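Local coordinates for DUF6844 domain-containing protein (Francisella tularensis subsp. tularensis, PDB 4QVR), which is of unknown function, probably carries a signal sequence and combines two antiparallel beta-sheets with long helices, at residues 374-379 / 414-419; 206-211 / 216-221; 84-89 / 95-100; 302-307 / 331-336. All blocks are in the same frame, centred on the assembly; numbering follows the deposited sequence.

Interaction 1 (374-379 / 414-419); sequences TQEALT and KTKANL
Glu-376 meets Lys-416 in a surface salt bridge. Helix 374-385 opens with Thr-374, whose O accepts Leu-378 N. Gln-375 O then accepts the backbone N of Thr-379 and also the hydroxyl of that residue, with Thr-379 OG1 3.0 Å from Gln-375 O. The hydroxyl stands above the carbonyl plane. Glu-376 follows and carries the contact. Its chain runs extended beyond CG and brings the carboxylate to the ammonium group. Lys-416 NZ lies 2.9 Å from Glu-376 OE1, on the syn lone pair of that oxygen. Glu-376 OE2 is farther from Lys-416 NZ, at 3.5 Å, so the carboxylate is gripped mainly through one oxygen. In Lys-416, CG leaves anti to the backbone N (chi1 -173°), and the extended torsions beyond CG give the chain its length. The nearest CA atoms, of Glu-376 and Lys-416, are 10.7 Å apart. The side chains cross at about a right angle. Tyr-412 OH also bonds to Lys-416 NZ and makes a weak bond to Glu-376 OE1. Lys-416 is the first residue to leave helical geometry. This is a surface salt bridge from helix 374-385 to the residue just after the C-terminal end of helix 402-415.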
loop_
_atom_site.group_PDB
_atom_site.type_symbol
_atom_site.label_atom_id
_atom_site.label_comp_id
_atom_site.label_asym_id
_atom_site.label_seq_id
_atom_site.Cartn_x
_atom_site.Cartn_y
_atom_site.Cartn_z
ATOM N N THR A 374 1.544 -5.620 -17.882
ATOM C CA THR A 374 0.345 -5.105 -18.533
ATOM C C THR A 374 -0.672 -6.226 -18.766
ATOM O O THR A 374 -1.887 -6.005 -18.685
ATOM C CB THR A 374 0.709 -4.455 -19.864
ATOM O OG1 THR A 374 1.560 -5.345 -20.585
ATOM C CG2 THR A 374 1.455 -3.155 -19.623
ATOM N N GLN A 375 -0.178 -7.430 -19.034
ATOM C CA GLN A 375 -1.057 -8.556 -19.271
ATOM C C GLN A 375 -1.703 -8.990 -17.948
ATOM O O GLN A 375 -2.879 -9.335 -17.916
ATOM C CB GLN A 375 -0.295 -9.719 -19.924
ATOM C CG GLN A 375 -1.173 -10.599 -20.812
ATOM C CD GLN A 375 -2.317 -11.261 -20.065
ATOM O OE1 GLN A 375 -2.099 -11.977 -19.084
ATOM N NE2 GLN A 375 -3.544 -11.044 -20.539
ATOM N N GLU A 376 -0.942 -8.969 -16.856
ATOM C CA GLU A 376 -1.493 -9.343 -15.534
ATOM C C GLU A 376 -2.571 -8.365 -15.088
ATOM O O GLU A 376 -3.522 -8.750 -14.420
ATOM C CB GLU A 376 -0.397 -9.473 -14.471
ATOM C CG GLU A 376 0.431 -10.748 -14.611
ATOM C CD GLU A 376 1.478 -10.931 -13.515
ATOM O OE1 GLU A 376 2.065 -9.927 -13.054
ATOM O OE2 GLU A 376 1.732 -12.098 -13.132
ATOM N N ALA A 377 -2.408 -7.098 -15.463
ATOM C CA ALA A 377 -3.390 -6.074 -15.175
ATOM C C ALA A 377 -4.681 -6.351 -15.960
ATOM O O ALA A 377 -5.785 -6.176 -15.430
ATOM C CB ALA A 377 -2.840 -4.699 -15.523
ATOM N N LEU A 378 -4.538 -6.789 -17.216
ATOM C CA LEU A 378 -5.698 -7.105 -18.076
ATOM C C LEU A 378 -6.506 -8.300 -17.558
ATOM O O LEU A 378 -7.731 -8.245 -17.473
ATOM C CB LEU A 378 -5.240 -7.352 -19.512
ATOM C CG LEU A 378 -6.266 -7.915 -20.500
ATOM C CD1 LEU A 378 -7.457 -6.985 -20.649
ATOM C CD2 LEU A 378 -5.604 -8.182 -21.845
ATOM N N THR A 379 -5.812 -9.361 -17.173
ATOM C CA THR A 379 -6.458 -10.555 -16.662
ATOM C C THR A 379 -7.276 -10.242 -15.422
ATOM O O THR A 379 -8.381 -10.744 -15.261
ATOM C CB THR A 379 -5.409 -11.631 -16.355
ATOM O OG1 THR A 379 -4.558 -11.778 -17.496
ATOM C CG2 THR A 379 -6.072 -12.972 -16.027
ATOM N N LYS A 414 -1.980 -13.034 -2.434
ATOM C CA LYS A 414 -1.803 -14.331 -1.770
ATOM C C LYS A 414 -1.312 -15.404 -2.730
ATOM O O LYS A 414 -0.498 -16.216 -2.345
ATOM C CB LYS A 414 -3.086 -14.789 -1.054
ATOM C CG LYS A 414 -3.455 -13.920 0.155
ATOM C CD LYS A 414 -4.744 -14.355 0.851
ATOM C CE LYS A 414 -4.611 -15.715 1.518
ATOM N NZ LYS A 414 -5.872 -16.150 2.179
ATOM N N THR A 415 -1.772 -15.386 -3.981
ATOM C CA THR A 415 -1.357 -16.405 -4.962
ATOM C C THR A 415 -0.074 -16.111 -5.750
ATOM O O THR A 415 0.591 -17.045 -6.165
ATOM C CB THR A 415 -2.471 -16.738 -5.997
ATOM O OG1 THR A 415 -2.750 -15.600 -6.817
ATOM C CG2 THR A 415 -3.746 -17.202 -5.303
ATOM N N LYS A 416 0.299 -14.850 -5.959
ATOM C CA LYS A 416 1.503 -14.585 -6.758
ATOM C C LYS A 416 2.738 -15.242 -6.160
ATOM O O LYS A 416 2.945 -15.227 -4.944
ATOM C CB LYS A 416 1.758 -13.095 -7.020
ATOM C CG LYS A 416 2.921 -12.912 -7.989
ATOM C CD LYS A 416 2.893 -11.619 -8.779
ATOM C CE LYS A 416 3.877 -11.688 -9.952
ATOM N NZ LYS A 416 3.839 -10.490 -10.844
ATOM N N ALA A 417 3.552 -15.804 -7.049
ATOM C CA ALA A 417 4.754 -16.530 -6.685
ATOM C C ALA A 417 5.883 -15.658 -6.147
ATOM O O ALA A 417 6.005 -14.476 -6.470
ATOM C CB ALA A 417 5.245 -17.341 -7.878
ATOM N N ASN A 418 6.712 -16.287 -5.324
ATOM C CA ASN A 418 7.870 -15.651 -4.709
ATOM C C ASN A 418 8.973 -15.305 -5.710
ATOM O O ASN A 418 8.874 -15.606 -6.898
ATOM C CB ASN A 418 8.433 -16.558 -3.600
ATOM C CG ASN A 418 8.574 -18.015 -4.029
ATOM O OD1 ASN A 418 8.296 -18.379 -5.176
ATOM N ND2 ASN A 418 8.990 -18.863 -3.093
ATOM N N LEU A 419 10.015 -14.650 -5.210
ATOM C CA LEU A 419 11.168 -14.262 -6.017
ATOM C C LEU A 419 12.249 -13.739 -5.072
ATOM O O LEU A 419 12.383 -12.531 -4.887
ATOM C CB LEU A 419 10.773 -13.209 -7.068
ATOM C CG LEU A 419 10.131 -11.866 -6.660
ATOM C CD1 LEU A 419 9.862 -11.055 -7.919
ATOM C CD2 LEU A 419 8.845 -12.010 -5.854
#

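Interaction 2 (206-211 / 216-221)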
loop_
_atom_site.group_PDB
_atom_site.type_symbol
_atom_site.label_atom_id
_atom_site.label_comp_id
_atom_site.label_asym_id
_atom_site.label_seq_id
_atom_site.Cartn_x
_atom_site.Cartn_y
_atom_site.Cartn_z
ATOM N N LYS A 206 -20.833 -11.268 -36.117
ATOM C CA LYS A 206 -19.523 -10.940 -35.558
ATOM C C LYS A 206 -19.688 -10.165 -34.277
ATOM O O LYS A 206 -18.879 -10.319 -33.363
ATOM C CB LYS A 206 -18.628 -10.238 -36.567
ATOM C CG LYS A 206 -18.197 -11.215 -37.661
ATOM C CD LYS A 206 -17.287 -10.617 -38.726
ATOM C CE LYS A 206 -17.997 -9.561 -39.559
ATOM N NZ LYS A 206 -17.206 -9.163 -40.763
ATOM N N LEU A 207 -20.729 -9.339 -34.188
ATOM C CA LEU A 207 -21.024 -8.646 -32.921
ATOM C C LEU A 207 -21.308 -9.690 -31.869
ATOM O O LEU A 207 -20.710 -9.681 -30.821
ATOM C CB LEU A 207 -22.243 -7.731 -33.010
ATOM C CG LEU A 207 -22.054 -6.292 -33.445
ATOM C CD1 LEU A 207 -23.412 -5.646 -33.658
ATOM C CD2 LEU A 207 -21.262 -5.542 -32.386
ATOM N N ASP A 208 -22.240 -10.590 -32.165
ATOM C CA ASP A 208 -22.593 -11.669 -31.227
ATOM C C ASP A 208 -21.361 -12.424 -30.747
ATOM O O ASP A 208 -21.281 -12.765 -29.591
ATOM C CB ASP A 208 -23.569 -12.673 -31.864
ATOM C CG ASP A 208 -24.924 -12.051 -32.226
ATOM O OD1 ASP A 208 -25.315 -11.025 -31.624
ATOM O OD2 ASP A 208 -25.608 -12.616 -33.111
ATOM N N ASN A 209 -20.425 -12.734 -31.644
ATOM C CA ASN A 209 -19.210 -13.425 -31.236
ATOM C C ASN A 209 -18.421 -12.575 -30.216
ATOM O O ASN A 209 -17.891 -13.087 -29.226
ATOM C CB ASN A 209 -18.304 -13.750 -32.432
ATOM C CG ASN A 209 -18.778 -14.951 -33.258
ATOM O OD1 ASN A 209 -19.904 -15.458 -33.117
ATOM N ND2 ASN A 209 -17.894 -15.409 -34.138
ATOM N N GLN A 210 -18.342 -11.279 -30.466
ATOM C CA GLN A 210 -17.615 -10.391 -29.561
ATOM C C GLN A 210 -18.295 -10.298 -28.212
ATOM O O GLN A 210 -17.634 -10.219 -27.186
ATOM C CB GLN A 210 -17.490 -9.014 -30.166
ATOM C CG GLN A 210 -16.583 -8.960 -31.373
ATOM C CD GLN A 210 -16.471 -7.552 -31.891
ATOM O OE1 GLN A 210 -15.540 -6.825 -31.536
ATOM N NE2 GLN A 210 -17.459 -7.125 -32.645
ATOM N N LEU A 211 -19.620 -10.264 -28.203
ATOM C CA LEU A 211 -20.324 -10.255 -26.927
ATOM C C LEU A 211 -20.026 -11.539 -26.161
ATOM O O LEU A 211 -19.709 -11.491 -24.999
ATOM C CB LEU A 211 -21.824 -10.134 -27.105
ATOM C CG LEU A 211 -22.385 -8.819 -27.641
ATOM C CD1 LEU A 211 -23.884 -8.980 -27.870
ATOM C CD2 LEU A 211 -22.122 -7.672 -26.686
ATOM N N LEU A 216 -20.950 -12.041 -22.324
ATOM C CA LEU A 216 -22.326 -11.546 -22.439
ATOM C C LEU A 216 -23.192 -12.459 -23.308
ATOM O O LEU A 216 -22.674 -13.214 -24.144
ATOM C CB LEU A 216 -22.320 -10.137 -23.033
ATOM C CG LEU A 216 -21.586 -9.078 -22.205
ATOM C CD1 LEU A 216 -21.377 -7.800 -23.007
ATOM C CD2 LEU A 216 -22.333 -8.814 -20.907
ATOM N N ASN A 217 -24.505 -12.391 -23.117
ATOM C CA ASN A 217 -25.439 -13.192 -23.905
ATOM C C ASN A 217 -26.181 -12.283 -24.888
ATOM O O ASN A 217 -26.961 -11.435 -24.467
ATOM C CB ASN A 217 -26.405 -13.936 -22.990
ATOM C CG ASN A 217 -27.306 -14.904 -23.744
ATOM O OD1 ASN A 217 -27.832 -14.593 -24.813
ATOM N ND2 ASN A 217 -27.513 -16.081 -23.165
ATOM N N PRO A 218 -25.926 -12.447 -26.202
ATOM C CA PRO A 218 -26.573 -11.624 -27.248
ATOM C C PRO A 218 -28.110 -11.570 -27.170
ATOM O O PRO A 218 -28.718 -10.616 -27.646
ATOM C CB PRO A 218 -26.154 -12.304 -28.558
ATOM C CG PRO A 218 -24.974 -13.136 -28.218
ATOM C CD PRO A 218 -25.095 -13.515 -26.776
ATOM N N ASN A 219 -28.729 -12.598 -26.609
ATOM C CA ASN A 219 -30.186 -12.629 -26.479
ATOM C C ASN A 219 -30.677 -11.630 -25.436
ATOM O O ASN A 219 -31.791 -11.111 -25.538
ATOM C CB ASN A 219 -30.649 -14.046 -26.166
ATOM C CG ASN A 219 -30.247 -15.029 -27.257
ATOM O OD1 ASN A 219 -29.948 -14.635 -28.389
ATOM N ND2 ASN A 219 -30.240 -16.309 -26.927
ATOM N N ASP A 220 -29.834 -11.326 -24.449
ATOM C CA ASP A 220 -30.191 -10.352 -23.426
ATOM C C ASP A 220 -30.388 -8.946 -24.008
ATOM O O ASP A 220 -30.823 -8.036 -23.293
ATOM C CB ASP A 220 -29.150 -10.338 -22.300
ATOM C CG ASP A 220 -29.153 -11.625 -21.492
ATOM O OD1 ASP A 220 -30.130 -12.406 -21.594
ATOM O OD2 ASP A 220 -28.192 -11.853 -20.737
ATOM N N PHE A 221 -30.077 -8.777 -25.296
ATOM C CA PHE A 221 -30.230 -7.500 -25.980
ATOM C C PHE A 221 -31.091 -7.707 -27.221
ATOM O O PHE A 221 -30.980 -8.733 -27.894
ATOM C CB PHE A 221 -28.858 -6.950 -26.344
ATOM C CG PHE A 221 -27.904 -6.928 -25.184
ATOM C CD1 PHE A 221 -27.973 -5.922 -24.231
ATOM C CD2 PHE A 221 -26.960 -7.934 -25.021
ATOM C CE1 PHE A 221 -27.110 -5.911 -23.150
ATOM C CE2 PHE A 221 -26.087 -7.922 -23.944
ATOM C CZ PHE A 221 -26.167 -6.912 -23.009
#
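A helix-to-helix turn joins helix 203-213 to helix 224-246, and this contact folds the turn back on the first helix. Leu-211 is its main side chain. The backbone N of Leu-216 donates to Leu-211 O at 3.0 Å. The bond is bent, with an angle of 140° at the hydrogen, and the donor lies above the carbonyl plane. Beside this bond the two leucine side chains cross at a slant, and Leu-211 CD2 meets Leu-216 CD1 at 3.8 Å. The other methyl of Leu-211 turns to the proline. Leu-211 CD1 lies 3.8 Å from Pro-218 CA and 4.1 Å from Pro-218 CB, and these two side chains slide past each other in opposite directions. The same methyl also approaches Phe-221, with Leu-211 CD1 4.3 Å from Phe-221 CD2.

The turn has its own internal order. Asn-217 forms an Asx turn: its OD1 accepts the backbone N of Asn-219 at 2.8 Å, in the carbonyl plane. A short 3-10 segment, 218-220, follows. Pro-218 starts it and packs back on the helix. The same ring also meets Asp-208, whose OD1 is 3.4 Å from Pro-218 CB. CG of Asp-208 sits beside its backbone N (chi1 -64°), which brings OD1 up to that ring carbon. The charge of Asp-208 is met by a salt bridge from OD1 to Lys-227 on helix 224-246. Phe-221 packs on Glu-226, Lys-227 and Ala-230 of that helix.

Interaction 3 (84-89 / 95-100)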
loop_
_atom_site.group_PDB
_atom_site.type_symbol
_atom_site.label_atom_id
_atom_site.label_comp_id
_atom_site.label_asym_id
_atom_site.label_seq_id
_atom_site.Cartn_x
_atom_site.Cartn_y
_atom_site.Cartn_z
ATOM N N VAL A 84 -0.280 6.871 18.191
ATOM C CA VAL A 84 -1.181 7.986 18.412
ATOM C C VAL A 84 -1.674 7.951 19.845
ATOM O O VAL A 84 -2.285 6.974 20.265
ATOM C CB VAL A 84 -2.400 7.936 17.475
ATOM C CG1 VAL A 84 -3.353 9.081 17.796
ATOM C CG2 VAL A 84 -1.967 7.960 16.008
ATOM N N ALA A 85 -1.390 9.015 20.594
ATOM C CA ALA A 85 -1.831 9.133 21.991
ATOM C C ALA A 85 -3.329 9.429 22.047
ATOM O O ALA A 85 -3.885 10.111 21.162
ATOM C CB ALA A 85 -1.055 10.224 22.715
ATOM N N THR A 86 -3.979 8.914 23.087
ATOM C CA THR A 86 -5.412 9.097 23.262
ATOM C C THR A 86 -5.799 8.993 24.722
ATOM O O THR A 86 -5.766 7.907 25.306
ATOM C CB THR A 86 -6.201 8.061 22.444
ATOM O OG1 THR A 86 -5.968 8.291 21.048
ATOM C CG2 THR A 86 -7.672 8.175 22.720
ATOM N N THR A 87 -6.178 10.136 25.292
ATOM C CA THR A 87 -6.584 10.230 26.698
ATOM C C THR A 87 -7.780 9.331 27.038
ATOM O O THR A 87 -8.468 8.821 26.156
ATOM C CB THR A 87 -6.937 11.694 27.066
ATOM O OG1 THR A 87 -7.938 12.192 26.172
ATOM C CG2 THR A 87 -5.714 12.602 26.969
ATOM N N SER A 88 -8.013 9.131 28.328
ATOM C CA SER A 88 -9.141 8.323 28.792
ATOM C C SER A 88 -10.472 9.008 28.419
ATOM O O SER A 88 -11.474 8.348 28.107
ATOM C CB SER A 88 -9.047 8.131 30.309
ATOM O OG SER A 88 -10.139 7.383 30.801
ATOM N N GLN A 89 -10.450 10.340 28.451
ATOM C CA GLN A 89 -11.612 11.192 28.135
ATOM C C GLN A 89 -11.947 11.296 26.635
ATOM O O GLN A 89 -13.030 11.725 26.277
ATOM C CB GLN A 89 -11.383 12.592 28.733
ATOM C CG GLN A 89 -10.112 13.281 28.231
ATOM C CD GLN A 89 -9.603 14.383 29.149
ATOM O OE1 GLN A 89 -8.436 14.771 29.069
ATOM N NE2 GLN A 89 -10.459 14.871 30.041
ATOM N N GLU A 95 -11.286 4.475 14.434
ATOM C CA GLU A 95 -11.445 4.962 13.084
ATOM C C GLU A 95 -11.492 6.508 13.007
ATOM O O GLU A 95 -11.020 7.099 12.064
ATOM C CB GLU A 95 -12.713 4.343 12.495
ATOM C CG GLU A 95 -12.891 4.586 11.013
ATOM C CD GLU A 95 -13.886 3.638 10.368
ATOM O OE1 GLU A 95 -14.931 3.316 10.998
ATOM O OE2 GLU A 95 -13.619 3.224 9.216
ATOM N N GLU A 96 -12.114 7.136 14.002
ATOM C CA GLU A 96 -12.220 8.576 14.074
ATOM C C GLU A 96 -10.876 9.189 14.465
ATOM O O GLU A 96 -10.509 10.234 13.953
ATOM C CB GLU A 96 -13.321 8.955 15.060
ATOM C CG GLU A 96 -14.720 8.545 14.573
ATOM C CD GLU A 96 -15.772 8.504 15.695
ATOM O OE1 GLU A 96 -15.400 8.272 16.864
ATOM O OE2 GLU A 96 -16.984 8.677 15.408
ATOM N N ILE A 97 -10.131 8.540 15.350
ATOM C CA ILE A 97 -8.825 9.033 15.739
ATOM C C ILE A 97 -7.944 9.025 14.501
ATOM O O ILE A 97 -7.352 10.040 14.142
ATOM C CB ILE A 97 -8.195 8.162 16.808
ATOM C CG1 ILE A 97 -8.988 8.253 18.119
ATOM C CG2 ILE A 97 -6.768 8.609 17.085
ATOM C CD1 ILE A 97 -8.639 7.156 19.112
ATOM N N LEU A 98 -7.896 7.889 13.802
ATOM C CA LEU A 98 -7.064 7.774 12.601
ATOM C C LEU A 98 -7.454 8.732 11.456
ATOM O O LEU A 98 -6.573 9.293 10.786
ATOM C CB LEU A 98 -7.048 6.341 12.116
ATOM C CG LEU A 98 -6.257 5.394 13.003
ATOM C CD1 LEU A 98 -6.444 3.983 12.541
ATOM C CD2 LEU A 98 -4.797 5.743 12.974
ATOM N N ASN A 99 -8.753 8.861 11.180
ATOM C CA ASN A 99 -9.206 9.811 10.180
ATOM C C ASN A 99 -8.778 11.226 10.546
ATOM O O ASN A 99 -8.372 11.983 9.674
ATOM C CB ASN A 99 -10.726 9.756 9.996
ATOM C CG ASN A 99 -11.163 8.535 9.196
ATOM O OD1 ASN A 99 -12.092 7.838 9.582
ATOM N ND2 ASN A 99 -10.456 8.249 8.082
ATOM N N ASP A 100 -8.885 11.601 11.819
ATOM C CA ASP A 100 -8.490 12.950 12.229
ATOM C C ASP A 100 -7.011 13.171 12.021
ATOM O O ASP A 100 -6.622 14.157 11.396
ATOM C CB ASP A 100 -8.846 13.249 13.675
ATOM C CG ASP A 100 -10.343 13.399 13.898
ATOM O OD1 ASP A 100 -11.103 13.605 12.920
ATOM O OD2 ASP A 100 -10.760 13.340 15.076
#
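Val-84 lays its CG1 methyl against the CG2 methyl of Ile-97, with Val-84 CG1 and Ile-97 CG2 3.5 Å apart. The two side chains run past each other in opposite directions. Each uses the branch that is anti to its own backbone N. For Val-84 the chi1 of 177° sends CG1 that way, so this methyl does the touching and CG2 does not. Thr-86 meets the same isoleucine farther out. It comes tip to tip, with Thr-86 OG1 3.5 Å from Ile-97 CD1. The threonine methyl joins in, and Thr-86 CG2 lies 3.9 Å from Ile-97 CD1. Ile-97 thus spreads its two methyls over two partners: CG2 chiefly meets Val-84, and CD1 meets Thr-86. The hydroxyl of Thr-86 also has a polar partner, donating to the carbonyl just before it; Thr-86 OG1 to Ala-85 O is 2.8 Å. No hydrogen bond links loop and helix across this contact. It rests on van der Waals packing, methyl on methyl and hydroxyl oxygen on methyl.

Loop 84-89 comes just before helix 94-108. Val-84 makes backbone hydrogen bonds with Val-258 of strand 251-261, an outer strand of the three-stranded antiparallel sheet. Val-84 touches Val-259 and Thr-86 touches Lys-261. The loop thus starts along this outer strand, while the helix packs on the sheet through Leu-98, against strand 251-261 and Ile-122 of strand 117-126.

Interaction 4 (302-307 / 331-336); sequences DLYKDK and LAYGQG
Tyr-304 and Tyr-333 join their hydroxyls beside the four-stranded antiparallel sheet, where strand 328-337 supplies Tyr-333 and Leu-331. The planes of the two tyrosine rings stand at about a right angle. Tyr-304 OH lies 2.6 Å from Tyr-333 OH in a hydrogen bond that either hydroxyl could donate. The approach is not symmetrical. Tyr-333 OH sits at the edge of the Tyr-304 ring, in its plane. Tyr-304 OH instead comes obliquely to the CE1-CZ bond of the other ring, out of that ring's plane, with Tyr-304 OH 3.2 Å from both Tyr-333 CE1 and Tyr-333 CZ.

All three touching residues are buried, and the bond gives each hydroxyl a polar partner there. Val-445 of strand 440-448 packs against all three. Met-312 touches both tyrosines, while Ile-77 of helix 67-78 touches Tyr-304 and Leu-331. The loop after helix 300-303 is thus packed onto the sheet through Tyr-304. Leu-331 comes from the opposite direction to Tyr-304 and reaches the edge of its ring. Leu-331 CD1 lies 3.8 Å from Tyr-304 CE2 and 3.3 Å from Tyr-304 OH.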
loop_
_atom_site.group_PDB
_atom_site.type_symbol
_atom_site.label_atom_id
_atom_site.label_comp_id
_atom_site.label_asym_id
_atom_site.label_seq_id
_atom_site.Cartn_x
_atom_site.Cartn_y
_atom_site.Cartn_z
ATOM N N ASP A 302 21.158 7.971 8.209
ATOM C CA ASP A 302 21.265 9.348 8.646
ATOM C C ASP A 302 19.844 9.930 8.845
ATOM O O ASP A 302 19.663 10.842 9.641
ATOM C CB ASP A 302 22.078 10.142 7.610
ATOM C CG ASP A 302 23.026 11.158 8.240
ATOM O OD1 ASP A 302 23.367 11.022 9.435
ATOM O OD2 ASP A 302 23.487 12.062 7.513
ATOM N N LEU A 303 18.847 9.403 8.121
ATOM C CA LEU A 303 17.440 9.836 8.287
ATOM C C LEU A 303 16.822 9.261 9.573
ATOM O O LEU A 303 15.726 9.669 9.964
ATOM C CB LEU A 303 16.556 9.405 7.108
ATOM C CG LEU A 303 16.838 9.884 5.680
ATOM C CD1 LEU A 303 15.839 9.229 4.734
ATOM C CD2 LEU A 303 16.790 11.405 5.541
ATOM N N TYR A 304 17.495 8.272 10.178
ATOM C CA TYR A 304 17.070 7.656 11.438
ATOM C C TYR A 304 18.084 8.075 12.457
ATOM O O TYR A 304 18.734 7.252 13.095
ATOM C CB TYR A 304 16.994 6.142 11.314
ATOM C CG TYR A 304 15.929 5.767 10.343
ATOM C CD1 TYR A 304 14.595 5.955 10.668
ATOM C CD2 TYR A 304 16.239 5.277 9.089
ATOM C CE1 TYR A 304 13.582 5.649 9.775
ATOM C CE2 TYR A 304 15.240 4.970 8.185
ATOM C CZ TYR A 304 13.906 5.155 8.535
ATOM O OH TYR A 304 12.898 4.847 7.647
ATOM N N LYS A 305 18.187 9.395 12.587
ATOM C CA LYS A 305 19.149 10.076 13.448
ATOM C C LYS A 305 19.174 9.634 14.917
ATOM O O LYS A 305 19.951 8.737 15.285
ATOM C CB LYS A 305 18.897 11.602 13.343
ATOM C CG LYS A 305 20.111 12.514 13.491
ATOM C CD LYS A 305 20.740 12.506 14.864
ATOM C CE LYS A 305 21.919 13.471 14.908
ATOM N NZ LYS A 305 22.573 13.520 16.242
ATOM N N ASP A 306 18.351 10.240 15.766
ATOM C CA ASP A 306 18.125 9.708 17.098
ATOM C C ASP A 306 16.651 9.349 17.199
ATOM O O ASP A 306 15.984 9.659 18.191
ATOM C CB ASP A 306 18.589 10.667 18.207
ATOM C CG ASP A 306 20.108 10.734 18.317
ATOM O OD1 ASP A 306 20.777 11.079 17.327
ATOM O OD2 ASP A 306 20.638 10.449 19.409
ATOM N N LYS A 307 16.159 8.679 16.154
ATOM C CA LYS A 307 14.773 8.245 16.097
ATOM C C LYS A 307 14.703 7.014 17.017
ATOM O O LYS A 307 15.216 5.945 16.695
ATOM C CB LYS A 307 14.366 7.961 14.639
ATOM C CG LYS A 307 12.880 8.186 14.304
ATOM C CD LYS A 307 12.675 8.334 12.789
ATOM C CE LYS A 307 11.244 8.665 12.345
ATOM N NZ LYS A 307 10.198 7.573 12.419
ATOM N N LEU A 331 12.944 1.571 1.472
ATOM C CA LEU A 331 13.041 1.167 2.855
ATOM C C LEU A 331 11.820 0.338 3.140
ATOM O O LEU A 331 10.773 0.574 2.569
ATOM C CB LEU A 331 13.053 2.360 3.782
ATOM C CG LEU A 331 14.172 3.359 3.556
ATOM C CD1 LEU A 331 14.085 4.439 4.625
ATOM C CD2 LEU A 331 15.506 2.667 3.614
ATOM N N ALA A 332 11.978 -0.651 4.006
ATOM C CA ALA A 332 10.904 -1.530 4.407
ATOM C C ALA A 332 10.986 -1.674 5.907
ATOM O O ALA A 332 12.051 -2.021 6.446
ATOM C CB ALA A 332 11.056 -2.883 3.770
ATOM N N TYR A 333 9.864 -1.412 6.572
ATOM C CA TYR A 333 9.767 -1.526 8.021
ATOM C C TYR A 333 9.246 -2.867 8.442
ATOM O O TYR A 333 8.464 -3.475 7.735
ATOM C CB TYR A 333 8.806 -0.483 8.545
ATOM C CG TYR A 333 9.210 0.939 8.220
ATOM C CD1 TYR A 333 10.224 1.564 8.920
ATOM C CD2 TYR A 333 8.545 1.669 7.236
ATOM C CE1 TYR A 333 10.597 2.882 8.636
ATOM C CE2 TYR A 333 8.889 2.988 6.966
ATOM C CZ TYR A 333 9.928 3.584 7.663
ATOM O OH TYR A 333 10.283 4.884 7.397
ATOM N N GLY A 334 9.634 -3.311 9.624
ATOM C CA GLY A 334 9.177 -4.588 10.140
ATOM C C GLY A 334 9.330 -4.627 11.628
ATOM O O GLY A 334 10.201 -3.980 12.171
ATOM N N GLN A 335 8.482 -5.395 12.294
ATOM C CA GLN A 335 8.523 -5.512 13.743
ATOM C C GLN A 335 8.369 -6.955 14.143
ATOM O O GLN A 335 7.804 -7.739 13.384
ATOM C CB GLN A 335 7.401 -4.686 14.388
ATOM C CG GLN A 335 7.508 -3.228 14.021
ATOM C CD GLN A 335 6.437 -2.346 14.618
ATOM O OE1 GLN A 335 5.687 -2.740 15.498
ATOM N NE2 GLN A 335 6.386 -1.122 14.139
ATOM N N GLY A 336 8.889 -7.300 15.326
ATOM C CA GLY A 336 8.769 -8.636 15.880
ATOM C C GLY A 336 8.716 -8.506 17.392
ATOM O O GLY A 336 8.873 -7.410 17.922
#

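From the N terminus, interaction 3 comes first and closes a short loop leading into helix 94-108, beside the three-stranded sheet. Interaction 2 follows and closes the turn between helices 203-213 and 224-246, its centre about 38 Å from the centre of the chain. Interaction 4 then spans 302 to 336 and ties a loop to the four-stranded sheet. Interaction 1 is last and links helix 374-385 to the end of helix 402-415. The four are in series, so none nests in or crosses another. Interactions 3 and 4 have the closest centres, 24 Å apart. Interactions 2 and 4 are farthest apart, with centres separated by 56 Å. No two contacts touch.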